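Local atomic coordinates of octopine dehydrogenase (PDB entry 3C7A), a protein that catalyses the NADH-dependent condensation of L-arginine with pyruvate to form D-octopine, and the reverse oxidation of octopine with NAD+. Residues G97-M102 against F123-I128; K226-A231 against G315-D320; G82-I87 against Y105-A110. All blocks are in the same frame, centred on the assembly; numbering follows the deposited sequence.

In the fold
Contacts 1 and 3 belong to the nucleotide-binding part of the chain. Strand 85-88 of contact 3 is followed by helix 95-102 of contact 1, and the two contacts touch where M102 packs on V86. Contact 1 is buried and mainly apolar: two helical segments meet through an aromatic ring, a thiol and an isoleucine, without a hydrogen bond between them. Contact 3 is partly buried and polar, with one side-chain bond and a set of bridging waters at the ends of two strands. Contact 2 is a surface contact, its centre about 43 Å from that of contact 1. It lies within the alpha-helical domain and is held by two backbone hydrogen bonds and a valine pair.

Contact 1: G97-M102 against F123-I128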
loop_
_atom_site.group_PDB
_atom_site.type_symbol
_atom_site.label_atom_id
_atom_site.label_comp_id
_atom_site.label_asym_id
_atom_site.label_seq_id
_atom_site.Cartn_x
_atom_site.Cartn_y
_atom_site.Cartn_z
ATOM N N GLY A 97 11.859 -7.567 -7.125
ATOM C CA GLY A 97 12.117 -8.901 -7.672
ATOM C C GLY A 97 11.167 -9.336 -8.777
ATOM O O GLY A 97 11.587 -9.984 -9.738
ATOM N N TYR A 98 9.889 -8.981 -8.640
ATOM C CA TYR A 98 8.868 -9.348 -9.627
ATOM C C TYR A 98 8.949 -8.544 -10.933
ATOM O O TYR A 98 8.716 -9.097 -12.011
ATOM C CB TYR A 98 7.456 -9.288 -9.020
ATOM C CG TYR A 98 7.168 -10.417 -8.047
ATOM C CD1 TYR A 98 6.852 -11.698 -8.505
ATOM C CD2 TYR A 98 7.221 -10.206 -6.669
ATOM C CE1 TYR A 98 6.594 -12.741 -7.616
ATOM C CE2 TYR A 98 6.964 -11.242 -5.769
ATOM C CZ TYR A 98 6.652 -12.505 -6.251
ATOM O OH TYR A 98 6.399 -13.531 -5.366
ATOM N N PHE A 99 9.280 -7.256 -10.832
ATOM C CA PHE A 99 9.474 -6.400 -12.015
ATOM C C PHE A 99 10.650 -6.859 -12.891
ATOM O O PHE A 99 10.556 -6.843 -14.122
ATOM C CB PHE A 99 9.659 -4.924 -11.621
ATOM C CG PHE A 99 8.376 -4.212 -11.240
ATOM C CD1 PHE A 99 7.258 -4.248 -12.072
ATOM C CD2 PHE A 99 8.306 -3.469 -10.063
ATOM C CE1 PHE A 99 6.080 -3.581 -11.725
ATOM C CE2 PHE A 99 7.134 -2.794 -9.707
ATOM C CZ PHE A 99 6.019 -2.851 -10.540
ATOM N N GLN A 100 11.750 -7.262 -12.251
ATOM C CA GLN A 100 12.938 -7.761 -12.957
ATOM C C GLN A 100 12.682 -9.080 -13.697
ATOM O O GLN A 100 13.181 -9.280 -14.806
ATOM C CB GLN A 100 14.122 -7.918 -11.991
ATOM C CG GLN A 100 14.790 -6.603 -11.579
ATOM C CD GLN A 100 15.860 -6.773 -10.501
ATOM O OE1 GLN A 100 16.770 -5.949 -10.383
ATOM N NE2 GLN A 100 15.752 -7.834 -9.708
ATOM N N ALA A 101 11.899 -9.965 -13.081
ATOM C CA ALA A 101 11.621 -11.293 -13.638
ATOM C C ALA A 101 10.662 -11.286 -14.837
ATOM O O ALA A 101 10.803 -12.105 -15.750
ATOM C CB ALA A 101 11.105 -12.229 -12.550
ATOM N N MET A 102 9.697 -10.365 -14.830
ATOM C CA MET A 102 8.652 -10.311 -15.864
ATOM C C MET A 102 9.061 -9.563 -17.142
ATOM O O MET A 102 8.423 -9.721 -18.187
ATOM C CB MET A 102 7.356 -9.708 -15.294
ATOM C CG MET A 102 7.387 -8.188 -15.086
ATOM S SD MET A 102 5.786 -7.448 -14.677
ATOM C CE MET A 102 5.593 -7.957 -12.968
ATOM N N PHE A 123 7.050 5.070 -10.292
ATOM C CA PHE A 123 8.447 5.442 -10.573
ATOM C C PHE A 123 9.340 4.210 -10.766
ATOM O O PHE A 123 10.207 4.196 -11.650
ATOM C CB PHE A 123 9.037 6.337 -9.466
ATOM C CG PHE A 123 8.237 7.591 -9.175
ATOM C CD1 PHE A 123 7.708 8.368 -10.206
ATOM C CD2 PHE A 123 8.050 8.011 -7.858
ATOM C CE1 PHE A 123 6.978 9.529 -9.929
ATOM C CE2 PHE A 123 7.324 9.173 -7.569
ATOM C CZ PHE A 123 6.787 9.932 -8.609
ATOM N N GLN A 124 9.118 3.189 -9.938
ATOM C CA GLN A 124 9.886 1.936 -9.967
ATOM C C GLN A 124 9.638 1.125 -11.247
ATOM O O GLN A 124 10.580 0.589 -11.839
ATOM C CB GLN A 124 9.571 1.093 -8.719
ATOM C CG GLN A 124 10.419 -0.173 -8.550
ATOM C CD GLN A 124 10.128 -0.921 -7.251
ATOM O OE1 GLN A 124 8.973 -1.198 -6.917
ATOM N NE2 GLN A 124 11.185 -1.258 -6.516
ATOM N N CYS A 125 8.371 1.044 -11.660
ATOM C CA CYS A 125 7.968 0.336 -12.882
ATOM C C CYS A 125 8.601 0.942 -14.142
ATOM O O CYS A 125 9.054 0.212 -15.030
ATOM C CB CYS A 125 6.436 0.318 -13.005
ATOM S SG CYS A 125 5.758 -0.696 -14.357
ATOM N N ARG A 126 8.637 2.275 -14.203
ATOM C CA ARG A 126 9.219 3.006 -15.335
ATOM C C ARG A 126 10.726 2.755 -15.492
ATOM O O ARG A 126 11.219 2.597 -16.613
ATOM C CB ARG A 126 8.940 4.511 -15.208
ATOM C CG ARG A 126 7.529 4.939 -15.622
ATOM C CD ARG A 126 7.232 6.380 -15.202
ATOM N NE ARG A 126 6.078 6.941 -15.909
ATOM C CZ ARG A 126 5.454 8.070 -15.572
ATOM N NH1 ARG A 126 5.853 8.781 -14.523
ATOM N NH2 ARG A 126 4.418 8.490 -16.286
ATOM N N ASP A 127 11.442 2.715 -14.368
ATOM C CA ASP A 127 12.897 2.518 -14.360
ATOM C C ASP A 127 13.324 1.136 -14.873
ATOM O O ASP A 127 14.279 1.025 -15.647
ATOM C CB ASP A 127 13.462 2.756 -12.951
ATOM C CG ASP A 127 14.982 2.658 -12.898
ATOM O OD1 ASP A 127 15.664 3.601 -13.354
ATOM O OD2 ASP A 127 15.494 1.638 -12.388
ATOM N N ILE A 128 12.612 0.095 -14.445
ATOM C CA ILE A 128 12.992 -1.290 -14.746
ATOM C C ILE A 128 12.529 -1.763 -16.137
ATOM O O ILE A 128 13.277 -2.459 -16.832
ATOM C CB ILE A 128 12.543 -2.268 -13.612
ATOM C CG1 ILE A 128 13.214 -1.879 -12.285
ATOM C CG2 ILE A 128 12.881 -3.720 -13.959
ATOM C CD1 ILE A 128 12.595 -2.507 -11.042
#
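The F99 ring overlaps C125, whose CA lies over one of its faces. F99 CZ is 4.0 Å from C125 CB. The thiol reaches the rim, with C125 SG 3.9 Å from F99 CE1. This is a cysteine sulfur-aromatic contact, and it is oblique: the sulfur stands 42° off the ring normal. SG is anti to the backbone N of C125 (chi1 -173°), which places it beside CE1. Q124 comes to another part of the rim. Its OE1 lies in the ring plane, 3.7 Å from F99 CE2, where the C-H edge is likely to be slightly positive. OE1 also takes a hydrogen bond from R381, its main polar partner. I128 meets the base of the phenylalanine, with CD1 3.8 Å from F99 CB. The other branch, CG2, lies against the F99 carbonyl and is 4.2 Å from Q100 CG. An alanine in place of F99 would probably open a gap beside C125 and leave the Q124 oxygen without its aromatic edge. No hydrogen bond joins 97-102 to 123-128. The axes of these two segments approach to 10.1 Å and run roughly the same way, 32° apart. Helix 95-102 links strand 85-88 to strand 111-114, and helix 121-129 links strand 111-114 to strand 137-141. Such neighbouring crossover helices, packed beside the parallel strands of the sheet, are characteristic of the Rossmann-type dinucleotide-binding fold.

Contact 2: K226-A231 against G315-D320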
loop_
_atom_site.group_PDB
_atom_site.type_symbol
_atom_site.label_atom_id
_atom_site.label_comp_id
_atom_site.label_asym_id
_atom_site.label_seq_id
_atom_site.Cartn_x
_atom_site.Cartn_y
_atom_site.Cartn_z
ATOM N N LYS A 226 11.903 4.129 32.426
ATOM C CA LYS A 226 11.229 3.432 33.524
ATOM C C LYS A 226 10.033 2.608 33.033
ATOM O O LYS A 226 9.257 3.086 32.203
ATOM C CB LYS A 226 10.794 4.426 34.610
ATOM C CG LYS A 226 11.946 5.176 35.285
ATOM C CD LYS A 226 12.840 4.246 36.100
ATOM C CE LYS A 226 14.065 4.977 36.629
ATOM N NZ LYS A 226 14.950 4.076 37.420
ATOM N N PRO A 227 9.884 1.366 33.546
ATOM C CA PRO A 227 8.837 0.441 33.089
ATOM C C PRO A 227 7.427 0.787 33.578
ATOM O O PRO A 227 7.268 1.522 34.557
ATOM C CB PRO A 227 9.285 -0.901 33.675
ATOM C CG PRO A 227 10.031 -0.536 34.907
ATOM C CD PRO A 227 10.725 0.763 34.599
ATOM N N VAL A 228 6.423 0.245 32.886
ATOM C CA VAL A 228 5.006 0.441 33.224
ATOM C C VAL A 228 4.330 -0.890 33.609
ATOM O O VAL A 228 4.833 -1.959 33.251
ATOM C CB VAL A 228 4.222 1.140 32.068
ATOM C CG1 VAL A 228 4.666 2.593 31.912
ATOM C CG2 VAL A 228 4.361 0.373 30.749
ATOM N N PRO A 229 3.198 -0.831 34.349
ATOM C CA PRO A 229 2.485 -2.042 34.792
ATOM C C PRO A 229 1.977 -2.952 33.666
ATOM O O PRO A 229 2.140 -4.171 33.753
ATOM C CB PRO A 229 1.302 -1.483 35.597
ATOM C CG PRO A 229 1.722 -0.114 35.995
ATOM C CD PRO A 229 2.533 0.390 34.846
ATOM N N GLU A 230 1.362 -2.368 32.637
ATOM C CA GLU A 230 0.821 -3.133 31.502
ATOM C C GLU A 230 0.815 -2.327 30.196
ATOM O O GLU A 230 1.175 -1.148 30.185
ATOM C CB GLU A 230 -0.584 -3.674 31.820
ATOM C CG GLU A 230 -1.659 -2.605 32.023
ATOM C CD GLU A 230 -3.050 -3.190 32.235
ATOM O OE1 GLU A 230 -3.391 -4.201 31.581
ATOM O OE2 GLU A 230 -3.808 -2.630 33.055
ATOM N N ALA A 231 0.403 -2.974 29.104
ATOM C CA ALA A 231 0.341 -2.340 27.784
ATOM C C ALA A 231 -0.779 -1.295 27.689
ATOM O O ALA A 231 -1.951 -1.623 27.896
ATOM C CB ALA A 231 0.184 -3.396 26.693
ATOM N N GLY A 315 10.826 -5.225 36.517
ATOM C CA GLY A 315 9.780 -4.517 37.233
ATOM C C GLY A 315 8.681 -4.025 36.313
ATOM O O GLY A 315 7.961 -3.028 36.696
ATOM N N GLY A 316 8.414 -4.651 35.198
ATOM C CA GLY A 316 7.292 -4.305 34.317
ATOM C C GLY A 316 7.465 -4.668 32.851
ATOM O O GLY A 316 8.074 -5.691 32.522
ATOM N N VAL A 317 6.904 -3.831 31.974
ATOM C CA VAL A 317 7.030 -3.990 30.517
ATOM C C VAL A 317 7.589 -2.729 29.844
ATOM O O VAL A 317 7.514 -1.631 30.404
ATOM C CB VAL A 317 5.684 -4.399 29.836
ATOM C CG1 VAL A 317 5.264 -5.808 30.248
ATOM C CG2 VAL A 317 4.577 -3.385 30.130
ATOM N N ALA A 318 8.140 -2.900 28.642
ATOM C CA ALA A 318 8.753 -1.809 27.879
ATOM C C ALA A 318 8.372 -1.879 26.390
ATOM O O ALA A 318 8.069 -2.963 25.888
ATOM C CB ALA A 318 10.271 -1.842 28.048
ATOM N N PRO A 319 8.388 -0.727 25.680
ATOM C CA PRO A 319 8.013 -0.688 24.257
ATOM C C PRO A 319 8.887 -1.574 23.363
ATOM O O PRO A 319 10.115 -1.568 23.493
ATOM C CB PRO A 319 8.194 0.789 23.881
ATOM C CG PRO A 319 9.105 1.347 24.922
ATOM C CD PRO A 319 8.752 0.614 26.174
ATOM N N ASP A 320 8.244 -2.321 22.467
ATOM C CA ASP A 320 8.936 -3.221 21.544
ATOM C C ASP A 320 9.002 -2.624 20.138
ATOM O O ASP A 320 8.024 -2.660 19.385
ATOM C CB ASP A 320 8.255 -4.600 21.522
ATOM C CG ASP A 320 8.952 -5.601 20.597
ATOM O OD1 ASP A 320 10.171 -5.473 20.353
ATOM O OD2 ASP A 320 8.271 -6.533 20.121
#
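V228 and V317 join their backbones through two hydrogen bonds. V317 N donates to V228 O at 3.1 Å, and V228 N donates to V317 O at 3.3 Å. The second is nearly straight at its hydrogen, 171°. Both donors lie in the plane of the carbonyl they meet. The two residues thus form a hydrogen-bonded antiparallel pair, a single bridge. A weaker C-H...O contact stands beside it: G316 CA is 3.6 Å from V228 O. A side chain on G316 would point at 226-231 and collide with this same oxygen. The packing contacts fall on either side of the bridge. V228 CG2 meets V317 CG2 at 3.8 Å, and the two side chains cross at about a right angle. With chi1 at -67°, V317 CG2 stands between the backbone N and the carbonyl carbon, and it comes within 3.4 Å of V228 O. That methyl also packs against the backbone of E230, 3.9 Å from E230 C. Toward the start of the strand, the P227 ring lies over the backbone of G315 and G316, with P227 CG 3.7 Å from G315 O. The loop 226-231 thus borders one edge of strand 316-319. The other edge pairs with strand 310-313 in a hairpin, where A318 bonds to K311. A231 touches V310 of that strand, and V228 packs on R219 of helix 211-220.

Contact 3: G82-I87 against Y105-A110; sequences GADVVI and YVQDSA. With EDO (1,2-ethanediol), chain D.
Q107 reaches across to A83 from a type I beta turn, Q107 to A110. The turn leads into strand 111-114, which pairs in parallel with strand 85-88 in the Rossmann-type sheet. CB of Q107 points toward 82-87 and is 4.2 Å from O2 of a 1,2-ethanediol, probably from the crystallisation liquor. CG lies between the backbone N and the carbonyl carbon, the crowded position (chi1 70°), and is 4.0 Å from A83 O. The chain then runs extended, and CD passes the same oxygen. At the tip, Q107 NE2 donates to A83 O at 3.1 Å. The bond is straight at the hydrogen, 173°, and the oxygen lies in the amide plane of Q107. The donor, however, sits above the carbonyl plane of A83, 64° out. D84 OD1 is 3.9 Å from Q107 NE2, and a water links the two, weakly on the amide side. A83 O is gripped a second time by a water that accepts from Q107 N, so backbone and side chain of one glutamine converge on one carbonyl. Both carboxylate oxygens of D84 are bonded: OD2 accepts from K4 N, and OD1 accepts from two waters, one of them also bonded to S109 OG. D108 N, within the turn, bonds that diol oxygen weakly. A further water donates to D84 O at 3.0 Å and to S109 O at 2.7 Å.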
loop_
_atom_site.group_PDB
_atom_site.type_symbol
_atom_site.label_atom_id
_atom_site.label_comp_id
_atom_site.label_asym_id
_atom_site.label_seq_id
_atom_site.Cartn_x
_atom_site.Cartn_y
_atom_site.Cartn_z
ATOM N N GLY A 82 1.672 -14.478 -22.467
ATOM C CA GLY A 82 0.289 -14.465 -22.959
ATOM C C GLY A 82 -0.768 -13.931 -22.000
ATOM O O GLY A 82 -1.962 -13.961 -22.310
ATOM N N ALA A 83 -0.336 -13.434 -20.841
ATOM C CA ALA A 83 -1.257 -12.952 -19.803
ATOM C C ALA A 83 -1.884 -11.592 -20.133
ATOM O O ALA A 83 -1.209 -10.693 -20.641
ATOM C CB ALA A 83 -0.553 -12.902 -18.451
ATOM N N ASP A 84 -3.176 -11.457 -19.828
ATOM C CA ASP A 84 -3.929 -10.215 -20.051
ATOM C C ASP A 84 -3.881 -9.262 -18.844
ATOM O O ASP A 84 -3.962 -8.041 -19.010
ATOM C CB ASP A 84 -5.392 -10.525 -20.410
ATOM C CG ASP A 84 -5.534 -11.331 -21.700
ATOM O OD1 ASP A 84 -5.029 -10.887 -22.755
ATOM O OD2 ASP A 84 -6.174 -12.406 -21.661
ATOM N N VAL A 85 -3.775 -9.830 -17.640
ATOM C CA VAL A 85 -3.722 -9.062 -16.384
ATOM C C VAL A 85 -2.650 -9.643 -15.441
ATOM O O VAL A 85 -2.540 -10.865 -15.308
ATOM C CB VAL A 85 -5.099 -9.054 -15.639
ATOM C CG1 VAL A 85 -5.103 -8.041 -14.497
ATOM C CG2 VAL A 85 -6.260 -8.765 -16.590
ATOM N N VAL A 86 -1.872 -8.766 -14.798
ATOM C CA VAL A 86 -0.850 -9.164 -13.809
ATOM C C VAL A 86 -1.033 -8.382 -12.494
ATOM O O VAL A 86 -0.944 -7.150 -12.483
ATOM C CB VAL A 86 0.602 -8.961 -14.350
ATOM C CG1 VAL A 86 1.636 -9.477 -13.348
ATOM C CG2 VAL A 86 0.794 -9.650 -15.702
ATOM N N ILE A 87 -1.278 -9.103 -11.396
ATOM C CA ILE A 87 -1.627 -8.489 -10.099
ATOM C C ILE A 87 -0.642 -8.847 -8.970
ATOM O O ILE A 87 -0.417 -10.025 -8.687
ATOM C CB ILE A 87 -3.078 -8.863 -9.655
ATOM C CG1 ILE A 87 -4.093 -8.549 -10.765
ATOM C CG2 ILE A 87 -3.456 -8.144 -8.351
ATOM C CD1 ILE A 87 -5.446 -9.241 -10.600
ATOM N N TYR A 105 9.170 -11.018 -20.900
ATOM C CA TYR A 105 8.034 -11.857 -21.315
ATOM C C TYR A 105 6.666 -11.153 -21.409
ATOM O O TYR A 105 5.720 -11.717 -21.966
ATOM C CB TYR A 105 7.934 -13.105 -20.419
ATOM C CG TYR A 105 9.223 -13.904 -20.317
ATOM C CD1 TYR A 105 9.658 -14.703 -21.377
ATOM C CD2 TYR A 105 10.005 -13.858 -19.161
ATOM C CE1 TYR A 105 10.842 -15.435 -21.289
ATOM C CE2 TYR A 105 11.191 -14.588 -19.062
ATOM C CZ TYR A 105 11.603 -15.373 -20.131
ATOM O OH TYR A 105 12.773 -16.097 -20.044
ATOM N N VAL A 106 6.566 -9.934 -20.880
ATOM C CA VAL A 106 5.288 -9.200 -20.828
ATOM C C VAL A 106 4.904 -8.558 -22.181
ATOM O O VAL A 106 5.747 -7.946 -22.845
ATOM C CB VAL A 106 5.279 -8.157 -19.656
ATOM C CG1 VAL A 106 6.350 -7.079 -19.851
ATOM C CG2 VAL A 106 3.897 -7.532 -19.467
ATOM N N GLN A 107 3.635 -8.707 -22.576
ATOM C CA GLN A 107 3.147 -8.188 -23.868
ATOM C C GLN A 107 2.681 -6.720 -23.816
ATOM O O GLN A 107 2.360 -6.200 -22.743
ATOM C CB GLN A 107 2.065 -9.103 -24.478
ATOM C CG GLN A 107 0.707 -9.122 -23.758
ATOM C CD GLN A 107 -0.362 -9.914 -24.515
ATOM O OE1 GLN A 107 -0.406 -9.908 -25.746
ATOM N NE2 GLN A 107 -1.233 -10.591 -23.773
ATOM N N ASP A 108 2.645 -6.074 -24.985
ATOM C CA ASP A 108 2.279 -4.654 -25.114
ATOM C C ASP A 108 0.911 -4.280 -24.517
ATOM O O ASP A 108 0.760 -3.197 -23.947
ATOM C CB ASP A 108 2.335 -4.210 -26.587
ATOM C CG ASP A 108 3.751 -3.858 -27.059
ATOM O OD1 ASP A 108 4.725 -4.026 -26.293
ATOM O OD2 ASP A 108 3.886 -3.406 -28.218
ATOM N N SER A 109 -0.071 -5.174 -24.645
ATOM C CA SER A 109 -1.450 -4.878 -24.232
ATOM C C SER A 109 -1.810 -5.292 -22.792
ATOM O O SER A 109 -2.992 -5.397 -22.452
ATOM C CB SER A 109 -2.447 -5.490 -25.229
ATOM O OG SER A 109 -2.488 -6.906 -25.125
ATOM N N ALA A 110 -0.801 -5.501 -21.948
ATOM C CA ALA A 110 -1.021 -5.959 -20.569
ATOM C C ALA A 110 -1.450 -4.848 -19.598
ATOM O O ALA A 110 -1.079 -3.683 -19.770
ATOM C CB ALA A 110 0.222 -6.673 -20.046
HETATM C C1 EDO D . 5.453 -8.248 -26.920
HETATM O O1 EDO D . 6.461 -9.087 -27.498
HETATM C C2 EDO D . 4.875 -7.326 -27.987
HETATM O O2 EDO D . 3.455 -7.491 -28.041
HETATM O O HOH W 1 3.391 -12.484 -23.783
HETATM O O HOH W 2 1.872 -10.652 -20.784
HETATM O O HOH W 3 -5.209 -6.517 -21.312
HETATM O O HOH W 4 -4.557 -8.336 -23.795
HETATM O O HOH W 5 -3.967 -11.914 -25.312
#